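Local coordinates for soluble epoxide hydrolase (Bacillus megaterium, PDB 4INZ), which belongs to the epoxide hydrolases of the alpha/beta hydrolase fold, built on a central mixed sheet flanked by helices, at residues Gly38-Phe43 against Leu103-Cys108; Leu92-Arg97 against Tyr125-Tyr130; Gly120-Tyr125 against Phe237-Glu242; Glu129-Leu134 against Leu244-Gln249. The protein carries 1 engineered substitution. All coordinates share one frame; numbering follows the deposited sequence.

Contact 1 of 4, residues Gly38-Phe43 against Leu103-Cys108; sequences GELMLF and LGYSSC
Leu40, in strand 40-44, pushes its side chain under the ring of Tyr105, and the tight part of the contact between Gly38-Phe43 and Leu103-Cys108 is built round this pair. CB of Leu40 stands 3.5 Å from the centroid of the Tyr105 ring and almost exactly on the ring normal, a CH-pi contact over the middle of one face. With CG anti to the backbone N (chi1 178°), the leucine then reaches past the ring: CD2 lies 3.6 Å from Tyr105 CD1 and also touches CB of Cys108, while CD1 meets the CD1 methyl of Leu103 at 4.0 Å, the two leucines crossing at about a right angle. Leu42, one step further along the same face, makes a lighter contact through its CB with Cys108 SG.

Toward Gly38 the packing gives way to polar atoms and water. Tyr105 OH donates to Gly38 O at 3.0 Å, lying nearly along the C=O axis, and the same hydroxyl is hydrogen-bonded to His66 ND1. One water joins Tyr105 OH to Gly38 N; a second accepts from Leu40 N at 3.0 Å and lies 2.8 Å from Ser107 O, on the side of the exposed Glu39 carboxylate. Gly104, with positive phi, closes helix 89-102 in a Schellman motif and turns the chain toward strand 108-112. That makes this the return from helix to strand in a beta-alpha-beta crossover, with strand 40-44 between strands 66-70 and 108-112, and Ile100 of helix 89-102 packed on Leu42, Tyr105 and Cys108.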
# COMPACT_ATOMS: atom_id res chain seq x y z
N GLY A 38 -8.28 20.89 -5.28
CA GLY A 38 -8.21 20.51 -6.67
C GLY A 38 -8.60 19.06 -6.90
O GLY A 38 -9.41 18.51 -6.15
N GLU A 39 -8.04 18.46 -7.94
CA GLU A 39 -8.26 17.04 -8.22
C GLU A 39 -7.75 16.20 -7.06
O GLU A 39 -6.79 16.58 -6.38
CB GLU A 39 -7.55 16.64 -9.52
CG GLU A 39 -8.07 17.36 -10.76
CD GLU A 39 -9.55 17.09 -11.01
OE1 GLU A 39 -10.30 18.06 -11.24
OE2 GLU A 39 -9.95 15.91 -10.98
N LEU A 40 -8.40 15.06 -6.84
CA LEU A 40 -8.04 14.19 -5.72
C LEU A 40 -6.82 13.33 -6.03
O LEU A 40 -6.77 12.63 -7.04
CB LEU A 40 -9.22 13.28 -5.36
CG LEU A 40 -9.03 12.27 -4.23
CD1 LEU A 40 -8.75 12.99 -2.91
CD2 LEU A 40 -10.27 11.38 -4.13
N MET A 41 -5.83 13.40 -5.14
CA MET A 41 -4.72 12.46 -5.12
C MET A 41 -4.85 11.67 -3.83
O MET A 41 -4.62 12.19 -2.73
CB MET A 41 -3.38 13.19 -5.20
CG MET A 41 -2.18 12.26 -5.32
SD MET A 41 -0.63 13.16 -5.49
CE MET A 41 -0.76 13.73 -7.19
N LEU A 42 -5.25 10.41 -3.96
CA LEU A 42 -5.54 9.55 -2.81
C LEU A 42 -4.41 8.55 -2.61
O LEU A 42 -4.07 7.80 -3.53
CB LEU A 42 -6.86 8.82 -3.06
CG LEU A 42 -7.33 7.82 -2.00
CD1 LEU A 42 -7.56 8.53 -0.67
CD2 LEU A 42 -8.61 7.12 -2.47
N PHE A 43 -3.84 8.55 -1.41
CA PHE A 43 -2.68 7.71 -1.08
C PHE A 43 -3.09 6.56 -0.17
O PHE A 43 -3.77 6.77 0.85
CB PHE A 43 -1.62 8.52 -0.30
CG PHE A 43 -1.06 9.70 -1.05
CD1 PHE A 43 -1.73 10.92 -1.06
CD2 PHE A 43 0.17 9.60 -1.69
CE1 PHE A 43 -1.21 12.01 -1.72
CE2 PHE A 43 0.71 10.70 -2.36
CZ PHE A 43 0.03 11.90 -2.38
N LEU A 103 -15.67 11.79 -0.63
CA LEU A 103 -14.90 13.03 -0.65
C LEU A 103 -15.41 13.99 -1.71
O LEU A 103 -14.99 15.15 -1.77
CB LEU A 103 -13.42 12.72 -0.90
CG LEU A 103 -12.70 12.01 0.25
CD1 LEU A 103 -11.32 11.57 -0.19
CD2 LEU A 103 -12.63 12.92 1.47
N GLY A 104 -16.32 13.51 -2.56
CA GLY A 104 -16.97 14.36 -3.54
C GLY A 104 -16.44 14.20 -4.96
O GLY A 104 -16.71 15.04 -5.82
N TYR A 105 -15.71 13.12 -5.21
CA TYR A 105 -15.07 12.90 -6.51
C TYR A 105 -15.65 11.70 -7.27
O TYR A 105 -16.25 10.80 -6.67
CB TYR A 105 -13.56 12.72 -6.33
CG TYR A 105 -12.90 13.92 -5.72
CD1 TYR A 105 -12.76 14.04 -4.34
CD2 TYR A 105 -12.41 14.95 -6.51
CE1 TYR A 105 -12.15 15.14 -3.78
CE2 TYR A 105 -11.80 16.06 -5.96
CZ TYR A 105 -11.68 16.15 -4.59
OH TYR A 105 -11.07 17.25 -4.03
N SER A 106 -15.46 11.70 -8.58
CA SER A 106 -15.82 10.56 -9.42
C SER A 106 -14.57 9.83 -9.92
O SER A 106 -14.65 8.74 -10.50
CB SER A 106 -16.68 11.00 -10.61
OG SER A 106 -16.00 11.94 -11.43
N SER A 107 -13.40 10.43 -9.69
CA SER A 107 -12.14 9.76 -10.00
C SER A 107 -11.00 10.46 -9.28
O SER A 107 -11.18 11.52 -8.69
CB SER A 107 -11.88 9.74 -11.51
OG SER A 107 -11.71 11.05 -12.02
N CYS A 108 -9.81 9.85 -9.34
CA CYS A 108 -8.66 10.37 -8.64
C CYS A 108 -7.36 9.91 -9.28
O CYS A 108 -7.35 9.04 -10.15
CB CYS A 108 -8.68 9.92 -7.18
SG CYS A 108 -8.38 8.13 -6.92
O HOH W 1 -10.89 20.29 -3.50
O HOH W 2 -10.11 14.10 -9.07

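Contact 2 of 4, residues Leu92-Arg97 against Tyr125-Tyr130; sequences LVEDIR and YRYPEY
Two helices of the alpha/beta hydrolase fold, 89-102 and 115-126, meet here at the surface, where the second ends and the chain turns through a short 3-10 segment toward strand 131-137. Tyr127 is the first residue to leave helical geometry, Tyr130 N bonds back to Tyr127 O, and both tyrosines of this turn point toward helix 89-102.

Between the two rings runs the aliphatic part of Arg97. Its CG is anti to the backbone N (chi1 -162°) and lies over the Tyr130 face, 4.1 Å from the centroid in a CH-pi contact, while the same CG also stands above the rim of the Tyr127 ring. CD comes closer to Tyr127, 3.5 Å from its CE1. One turn earlier Val93 brings CG1 to the edge of that ring, 3.8 Å from Tyr127 CE2. Beyond Val93, Arg126 reaches to a salt bridge with Asp90 and a hydrogen bond to Pro238 O.

A bend at chi3 (63°) swings the Arg97 guanidinium back along its own helix to Glu94, whose carboxylate also bonds Gln98. The guanidinium plane is nearly perpendicular to the Tyr130 ring, whose hydroxyl is hydrogen-bonded to Glu101. Two nearly straight bonds of a salt bridge fix the rotation of the Arg97 guanidinium, side-on: Arg97 NE to Glu94 OE1 and Arg97 NH2 to Glu94 OE2, each 3.0 Å long and each meeting its oxygen from above the carboxylate plane.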
# COMPACT_ATOMS: atom_id res chain seq x y z
N LEU A 92 -12.25 -4.24 1.25
CA LEU A 92 -11.23 -3.21 1.13
C LEU A 92 -11.41 -2.39 -0.15
O LEU A 92 -11.23 -1.17 -0.14
CB LEU A 92 -9.84 -3.85 1.15
CG LEU A 92 -9.54 -4.64 2.43
CD1 LEU A 92 -8.33 -5.54 2.24
CD2 LEU A 92 -9.33 -3.69 3.61
N VAL A 93 -11.75 -3.06 -1.24
CA VAL A 93 -11.98 -2.39 -2.51
C VAL A 93 -13.18 -1.45 -2.44
O VAL A 93 -13.16 -0.35 -2.99
CB VAL A 93 -12.15 -3.40 -3.68
CG1 VAL A 93 -12.74 -2.72 -4.92
CG2 VAL A 93 -10.81 -4.05 -4.02
N GLU A 94 -14.23 -1.88 -1.75
CA GLU A 94 -15.42 -1.05 -1.58
C GLU A 94 -15.12 0.16 -0.70
O GLU A 94 -15.66 1.25 -0.92
CB GLU A 94 -16.59 -1.86 -1.02
CG GLU A 94 -17.83 -1.02 -0.71
CD GLU A 94 -18.60 -0.58 -1.96
OE1 GLU A 94 -18.16 -0.89 -3.09
OE2 GLU A 94 -19.65 0.08 -1.80
N ASP A 95 -14.25 -0.02 0.30
CA ASP A 95 -13.81 1.11 1.11
C ASP A 95 -13.30 2.21 0.18
O ASP A 95 -13.68 3.37 0.31
CB ASP A 95 -12.67 0.73 2.06
CG ASP A 95 -13.16 0.01 3.31
OD1 ASP A 95 -14.40 -0.10 3.50
OD2 ASP A 95 -12.31 -0.43 4.10
N ILE A 96 -12.43 1.82 -0.75
CA ILE A 96 -11.78 2.79 -1.61
C ILE A 96 -12.79 3.46 -2.53
O ILE A 96 -12.74 4.67 -2.73
CB ILE A 96 -10.65 2.15 -2.45
CG1 ILE A 96 -9.64 1.46 -1.52
CG2 ILE A 96 -9.95 3.21 -3.31
CD1 ILE A 96 -9.09 2.36 -0.41
N ARG A 97 -13.73 2.68 -3.05
CA ARG A 97 -14.76 3.24 -3.92
C ARG A 97 -15.57 4.31 -3.19
O ARG A 97 -15.81 5.39 -3.73
CB ARG A 97 -15.69 2.15 -4.43
CG ARG A 97 -16.49 2.56 -5.65
CD ARG A 97 -17.61 1.56 -5.93
NE ARG A 97 -18.58 1.50 -4.84
CZ ARG A 97 -19.56 2.38 -4.68
NH1 ARG A 97 -19.71 3.39 -5.53
NH2 ARG A 97 -20.40 2.26 -3.66
N TYR A 125 -8.16 -2.13 -11.61
CA TYR A 125 -8.60 -3.12 -12.59
C TYR A 125 -10.13 -3.22 -12.62
O TYR A 125 -10.73 -3.34 -13.69
CB TYR A 125 -7.99 -4.49 -12.29
CG TYR A 125 -6.69 -4.77 -13.02
CD1 TYR A 125 -6.69 -5.40 -14.27
CD2 TYR A 125 -5.47 -4.43 -12.46
CE1 TYR A 125 -5.51 -5.66 -14.94
CE2 TYR A 125 -4.28 -4.69 -13.12
CZ TYR A 125 -4.30 -5.31 -14.36
OH TYR A 125 -3.12 -5.57 -15.02
N ARG A 126 -10.75 -3.19 -11.45
CA ARG A 126 -12.19 -3.37 -11.36
C ARG A 126 -12.95 -2.07 -11.63
O ARG A 126 -14.05 -2.09 -12.18
CB ARG A 126 -12.58 -3.93 -9.99
CG ARG A 126 -12.01 -5.30 -9.69
CD ARG A 126 -12.53 -5.84 -8.36
NE ARG A 126 -12.01 -7.17 -8.06
CZ ARG A 126 -12.18 -7.80 -6.90
NH1 ARG A 126 -12.87 -7.22 -5.92
NH2 ARG A 126 -11.67 -9.01 -6.72
N TYR A 127 -12.36 -0.95 -11.23
CA TYR A 127 -13.01 0.35 -11.39
C TYR A 127 -12.09 1.35 -12.08
O TYR A 127 -11.82 2.42 -11.53
CB TYR A 127 -13.42 0.92 -10.02
CG TYR A 127 -14.47 0.13 -9.28
CD1 TYR A 127 -15.82 0.40 -9.45
CD2 TYR A 127 -14.12 -0.87 -8.38
CE1 TYR A 127 -16.80 -0.31 -8.77
CE2 TYR A 127 -15.09 -1.58 -7.68
CZ TYR A 127 -16.42 -1.30 -7.88
OH TYR A 127 -17.39 -2.00 -7.20
N PRO A 128 -11.63 1.01 -13.29
CA PRO A 128 -10.67 1.89 -13.97
C PRO A 128 -11.22 3.30 -14.19
O PRO A 128 -10.43 4.23 -14.34
CB PRO A 128 -10.44 1.19 -15.31
CG PRO A 128 -11.63 0.29 -15.49
CD PRO A 128 -11.99 -0.15 -14.11
N GLU A 129 -12.54 3.46 -14.20
CA GLU A 129 -13.14 4.77 -14.42
C GLU A 129 -12.98 5.68 -13.20
O GLU A 129 -13.17 6.89 -13.29
CB GLU A 129 -14.61 4.63 -14.83
CG GLU A 129 -15.56 4.21 -13.72
CD GLU A 129 -15.62 2.70 -13.51
OE1 GLU A 129 -14.87 1.96 -14.18
OE2 GLU A 129 -16.44 2.26 -12.67
N TYR A 130 -12.61 5.10 -12.06
CA TYR A 130 -12.40 5.87 -10.85
C TYR A 130 -10.94 6.31 -10.73
O TYR A 130 -10.59 7.09 -9.85
CB TYR A 130 -12.74 5.03 -9.62
CG TYR A 130 -14.21 4.97 -9.25
CD1 TYR A 130 -14.71 5.70 -8.17
CD2 TYR A 130 -15.09 4.16 -9.96
CE1 TYR A 130 -16.06 5.63 -7.82
CE2 TYR A 130 -16.43 4.08 -9.61
CZ TYR A 130 -16.91 4.82 -8.55
OH TYR A 130 -18.25 4.74 -8.21

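Contact 3 of 4, residues Gly120-Tyr125 against Phe237-Glu242; sequences GWTFAY and FPLEEE
The ring of Tyr125 carries Leu239 on one face and backbone atoms round its edge: Trp121 O from its own helix and, near the hydroxyl end, the carbonyl group of Glu242. CD1 of Leu239 stands 4.0 Å from the Tyr125 centroid, a CH-pi contact displaced toward the CB end of the ring, where it is 3.7 Å from Tyr125 CG. The other branch, CD2, touches Tyr125 CB and comes within 4.2 Å of Thr122 CG2, so the leucine fork straddles the start of the tyrosine side chain and bridges one turn of helix. The side chains of Phe237 and Thr122 cross at about a right angle: Phe237 CD2 lies 3.3 Å from Thr122 OG1, which is hydrogen-bonded to Gly118 O.

At the far end of the ring, Tyr125 OH is hydrogen-bonded to His141 NE2 and lies 3.2 Å from Glu242 O. Within the loop, the Glu240 side chain folds back so that OE1 accepts from Glu241 N at 2.9 Å. The contact thus lays the loop 237-242, which leads on toward strand 248-253, along helix 115-126; Leu239 also packs on Pro142 and Tyr143 of helix 142-151, and Phe237 reaches Ile89 of helix 89-102.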
# COMPACT_ATOMS: atom_id res chain seq x y z
N GLY A 120 -5.04 -1.33 -4.31
CA GLY A 120 -5.14 -0.32 -5.34
C GLY A 120 -5.08 -0.84 -6.76
O GLY A 120 -5.83 -0.37 -7.62
N TRP A 121 -4.18 -1.79 -7.03
CA TRP A 121 -4.13 -2.42 -8.35
C TRP A 121 -5.47 -3.07 -8.62
O TRP A 121 -6.06 -2.91 -9.69
CB TRP A 121 -3.04 -3.49 -8.41
CG TRP A 121 -1.61 -3.01 -8.70
CD1 TRP A 121 -0.56 -3.03 -7.82
CD2 TRP A 121 -1.09 -2.51 -9.94
NE1 TRP A 121 0.58 -2.54 -8.44
CE2 TRP A 121 0.27 -2.22 -9.74
CE3 TRP A 121 -1.65 -2.27 -11.20
CZ2 TRP A 121 1.09 -1.71 -10.75
CZ3 TRP A 121 -0.84 -1.75 -12.20
CH2 TRP A 121 0.51 -1.48 -11.97
N THR A 122 -5.96 -3.82 -7.63
CA THR A 122 -7.23 -4.52 -7.77
C THR A 122 -8.37 -3.53 -8.03
O THR A 122 -9.21 -3.76 -8.91
CB THR A 122 -7.53 -5.38 -6.52
OG1 THR A 122 -6.47 -6.32 -6.32
CG2 THR A 122 -8.85 -6.13 -6.68
N PHE A 123 -8.37 -2.43 -7.29
CA PHE A 123 -9.38 -1.40 -7.48
C PHE A 123 -9.31 -0.78 -8.88
O PHE A 123 -10.34 -0.55 -9.51
CB PHE A 123 -9.23 -0.30 -6.42
CG PHE A 123 -10.21 0.83 -6.59
CD1 PHE A 123 -11.51 0.70 -6.13
CD2 PHE A 123 -9.84 1.99 -7.26
CE1 PHE A 123 -12.43 1.73 -6.30
CE2 PHE A 123 -10.75 3.02 -7.43
CZ PHE A 123 -12.05 2.89 -6.95
N ALA A 124 -8.10 -0.49 -9.35
CA ALA A 124 -7.92 0.10 -10.67
C ALA A 124 -8.41 -0.84 -11.78
O ALA A 124 -9.00 -0.39 -12.76
CB ALA A 124 -6.45 0.48 -10.91
N TYR A 125 -8.16 -2.13 -11.61
CA TYR A 125 -8.60 -3.12 -12.59
C TYR A 125 -10.13 -3.22 -12.62
O TYR A 125 -10.73 -3.34 -13.69
CB TYR A 125 -7.99 -4.49 -12.29
CG TYR A 125 -6.69 -4.77 -13.02
CD1 TYR A 125 -6.69 -5.40 -14.27
CD2 TYR A 125 -5.47 -4.43 -12.46
CE1 TYR A 125 -5.51 -5.66 -14.94
CE2 TYR A 125 -4.28 -4.69 -13.12
CZ TYR A 125 -4.30 -5.31 -14.36
OH TYR A 125 -3.12 -5.57 -15.02
N PHE A 237 -5.75 -11.45 -6.45
CA PHE A 237 -7.17 -11.37 -6.13
C PHE A 237 -7.95 -11.51 -7.44
O PHE A 237 -7.45 -11.14 -8.50
CB PHE A 237 -7.49 -10.05 -5.44
CG PHE A 237 -6.65 -9.78 -4.22
CD1 PHE A 237 -6.80 -10.55 -3.08
CD2 PHE A 237 -5.69 -8.77 -4.23
CE1 PHE A 237 -6.02 -10.31 -1.96
CE2 PHE A 237 -4.91 -8.53 -3.10
CZ PHE A 237 -5.08 -9.30 -1.97
N PRO A 238 -9.17 -12.06 -7.38
CA PRO A 238 -9.92 -12.36 -8.61
C PRO A 238 -10.13 -11.15 -9.50
O PRO A 238 -10.56 -10.09 -9.03
CB PRO A 238 -11.27 -12.88 -8.08
CG PRO A 238 -10.94 -13.46 -6.75
CD PRO A 238 -9.88 -12.53 -6.18
N LEU A 239 -9.82 -11.31 -10.79
CA LEU A 239 -10.01 -10.24 -11.76
C LEU A 239 -10.57 -10.79 -13.07
O LEU A 239 -10.23 -11.89 -13.50
CB LEU A 239 -8.68 -9.53 -12.05
CG LEU A 239 -8.15 -8.64 -10.93
CD1 LEU A 239 -6.81 -8.02 -11.31
CD2 LEU A 239 -9.16 -7.55 -10.61
N GLU A 240 -11.44 -10.00 -13.68
CA GLU A 240 -12.03 -10.30 -14.98
C GLU A 240 -11.04 -10.01 -16.11
O GLU A 240 -10.90 -10.79 -17.05
CB GLU A 240 -13.28 -9.45 -15.17
CG GLU A 240 -13.02 -7.92 -15.11
CD GLU A 240 -12.27 -7.47 -13.85
OE1 GLU A 240 -11.13 -6.95 -13.98
OE2 GLU A 240 -12.83 -7.61 -12.73
N GLU A 241 -10.34 -8.88 -16.00
CA GLU A 241 -9.45 -8.42 -17.06
C GLU A 241 -7.98 -8.61 -16.72
O GLU A 241 -7.59 -8.50 -15.56
CB GLU A 241 -9.71 -6.94 -17.36
CG GLU A 241 -10.66 -6.72 -18.52
CD GLU A 241 -10.12 -7.29 -19.81
OE1 GLU A 241 -9.14 -6.72 -20.34
OE2 GLU A 241 -10.66 -8.30 -20.29
N GLU A 242 -7.17 -8.89 -17.74
CA GLU A 242 -5.73 -9.04 -17.57
C GLU A 242 -5.00 -7.74 -17.88
O GLU A 242 -3.89 -7.51 -17.39
CB GLU A 242 -5.18 -10.15 -18.47
CG GLU A 242 -5.55 -11.56 -18.03
CD GLU A 242 -4.69 -12.62 -18.69
OE1 GLU A 242 -4.09 -12.34 -19.76
OE2 GLU A 242 -4.59 -13.74 -18.14

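Contact 4 of 4, residues Glu129-Leu134 against Leu244-Gln249; sequences EYVQKL and LNIPVQ
Strands 131-137 and 248-253 begin their parallel pairing here, Leu134 facing Val248 and gripped by two backbone bonds, Leu134 N to Pro247 O at 3.1 Å and Gln249 N to Leu134 O at 2.9 Å. Both are nearly straight, and each donor lies close to the C=O axis of its acceptor. Leu134 O also receives a CA-H...O contact from Val248, 3.2 Å from its CA.

Leu134 and Val248 lie side by side on the same face of the sheet, with Leu134 CB 4.0 Å from Val248 CG2. Before the pairing starts, Ile246 takes over the packing. Its CG1 sits in the crowded position between N and the carbonyl carbon (chi1 66°), and its CD1 ends 3.5 Å from Val131 CG1 and 4.1 Å from Leu134 CB, filling the angle where the chain turns a corner at Gln132. Pro247 leans on that corner through CD, 3.5 Å from Gln132 O.

The Leu134 and Val248 face is covered by Trp121 of helix 115-126, with Phe123 of the same helix on Val131; Phe301 of helix 291-303 packs on Lys133, Pro247 and Gln249, and strand 108-112 pairs with 131-137 along its other edge.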
# COMPACT_ATOMS: atom_id res chain seq x y z
N GLU A 129 -12.54 3.46 -14.20
CA GLU A 129 -13.14 4.77 -14.42
C GLU A 129 -12.98 5.68 -13.20
O GLU A 129 -13.17 6.89 -13.29
CB GLU A 129 -14.61 4.63 -14.83
CG GLU A 129 -15.56 4.21 -13.72
CD GLU A 129 -15.62 2.70 -13.51
OE1 GLU A 129 -14.87 1.96 -14.18
OE2 GLU A 129 -16.44 2.26 -12.67
N TYR A 130 -12.61 5.10 -12.06
CA TYR A 130 -12.40 5.87 -10.85
C TYR A 130 -10.94 6.31 -10.73
O TYR A 130 -10.59 7.09 -9.85
CB TYR A 130 -12.74 5.03 -9.62
CG TYR A 130 -14.21 4.97 -9.25
CD1 TYR A 130 -14.71 5.70 -8.17
CD2 TYR A 130 -15.09 4.16 -9.96
CE1 TYR A 130 -16.06 5.63 -7.82
CE2 TYR A 130 -16.43 4.08 -9.61
CZ TYR A 130 -16.91 4.82 -8.55
OH TYR A 130 -18.25 4.74 -8.21
N VAL A 131 -10.09 5.82 -11.63
CA VAL A 131 -8.66 6.07 -11.54
C VAL A 131 -8.10 6.77 -12.79
O VAL A 131 -7.90 6.14 -13.82
CB VAL A 131 -7.88 4.77 -11.29
CG1 VAL A 131 -6.40 5.07 -11.04
CG2 VAL A 131 -8.47 4.02 -10.11
N GLN A 132 -7.85 8.07 -12.68
CA GLN A 132 -7.28 8.83 -13.79
C GLN A 132 -5.88 8.34 -14.12
O GLN A 132 -5.54 8.10 -15.29
CB GLN A 132 -7.21 10.32 -13.43
CG GLN A 132 -8.53 10.93 -13.04
CD GLN A 132 -8.37 12.32 -12.47
OE1 GLN A 132 -9.34 13.00 -12.17
NE2 GLN A 132 -7.12 12.75 -12.32
N LYS A 133 -5.06 8.20 -13.09
CA LYS A 133 -3.71 7.70 -13.23
C LYS A 133 -3.36 6.95 -11.96
O LYS A 133 -3.87 7.27 -10.88
CB LYS A 133 -2.71 8.85 -13.41
CG LYS A 133 -2.90 9.69 -14.67
CD LYS A 133 -1.72 10.65 -14.83
CE LYS A 133 -1.76 11.38 -16.15
NZ LYS A 133 -2.84 12.38 -16.16
N LEU A 134 -2.48 5.96 -12.09
CA LEU A 134 -2.05 5.15 -10.96
C LEU A 134 -0.55 5.28 -10.76
O LEU A 134 0.22 5.14 -11.71
CB LEU A 134 -2.41 3.68 -11.20
CG LEU A 134 -1.92 2.69 -10.14
CD1 LEU A 134 -2.68 2.91 -8.84
CD2 LEU A 134 -2.10 1.24 -10.64
N LEU A 244 -4.76 -3.51 -17.99
CA LEU A 244 -5.19 -2.24 -17.43
C LEU A 244 -4.70 -1.12 -18.35
O LEU A 244 -3.49 -0.97 -18.56
CB LEU A 244 -4.61 -2.05 -16.02
CG LEU A 244 -4.87 -0.70 -15.35
CD1 LEU A 244 -6.37 -0.50 -15.10
CD2 LEU A 244 -4.08 -0.58 -14.05
N ASN A 245 -5.61 -0.33 -18.89
CA ASN A 245 -5.25 0.62 -19.94
C ASN A 245 -4.96 2.07 -19.53
O ASN A 245 -4.61 2.90 -20.38
CB ASN A 245 -6.27 0.58 -21.08
CG ASN A 245 -6.16 -0.69 -21.90
OD1 ASN A 245 -7.14 -1.42 -22.07
ND2 ASN A 245 -4.96 -0.96 -22.39
N ILE A 246 -5.11 2.38 -18.25
CA ILE A 246 -4.87 3.75 -17.78
C ILE A 246 -3.36 3.99 -17.67
O ILE A 246 -2.59 3.04 -17.66
CB ILE A 246 -5.53 3.98 -16.42
CG1 ILE A 246 -4.85 3.12 -15.35
CG2 ILE A 246 -7.03 3.69 -16.50
CD1 ILE A 246 -5.39 3.32 -13.95
N PRO A 247 -2.95 5.26 -17.62
CA PRO A 247 -1.52 5.55 -17.46
C PRO A 247 -1.05 5.17 -16.06
O PRO A 247 -1.70 5.52 -15.07
CB PRO A 247 -1.44 7.08 -17.64
CG PRO A 247 -2.72 7.45 -18.34
CD PRO A 247 -3.74 6.49 -17.80
N VAL A 248 0.08 4.47 -15.99
CA VAL A 248 0.61 3.99 -14.72
C VAL A 248 2.10 4.33 -14.59
O VAL A 248 2.85 4.22 -15.56
CB VAL A 248 0.44 2.47 -14.56
CG1 VAL A 248 1.05 1.99 -13.25
CG2 VAL A 248 -1.03 2.09 -14.63
N GLN A 249 2.49 4.74 -13.39
CA GLN A 249 3.89 4.95 -13.06
C GLN A 249 4.27 4.04 -11.90
O GLN A 249 3.59 4.06 -10.87
CB GLN A 249 4.14 6.40 -12.63
CG GLN A 249 5.55 6.63 -12.09
CD GLN A 249 6.59 6.75 -13.20
OE1 GLN A 249 6.40 7.52 -14.15
NE2 GLN A 249 7.68 6.01 -13.08

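Contacts 1 and 4 both belong to the central sheet, where strands 40-44, 108-112, 131-137 and 248-253 run side by side; both are partly buried and mix apolar packing with polar bonds, through a tyrosine hydroxyl and water in the first and parallel strand pairing in the second. They are joined through Cys108, whose N and O probably bond Tyr130 O and Gln132 N. Contacts 2 and 3 hold helix 115-126 instead, against helix 89-102 and a loop respectively, and share Tyr125. Contact 2 is the surface one, ruled by an arginine between tyrosines; contact 3 is partly buried. Phe123, from the helix of contact 3, packs on Tyr130.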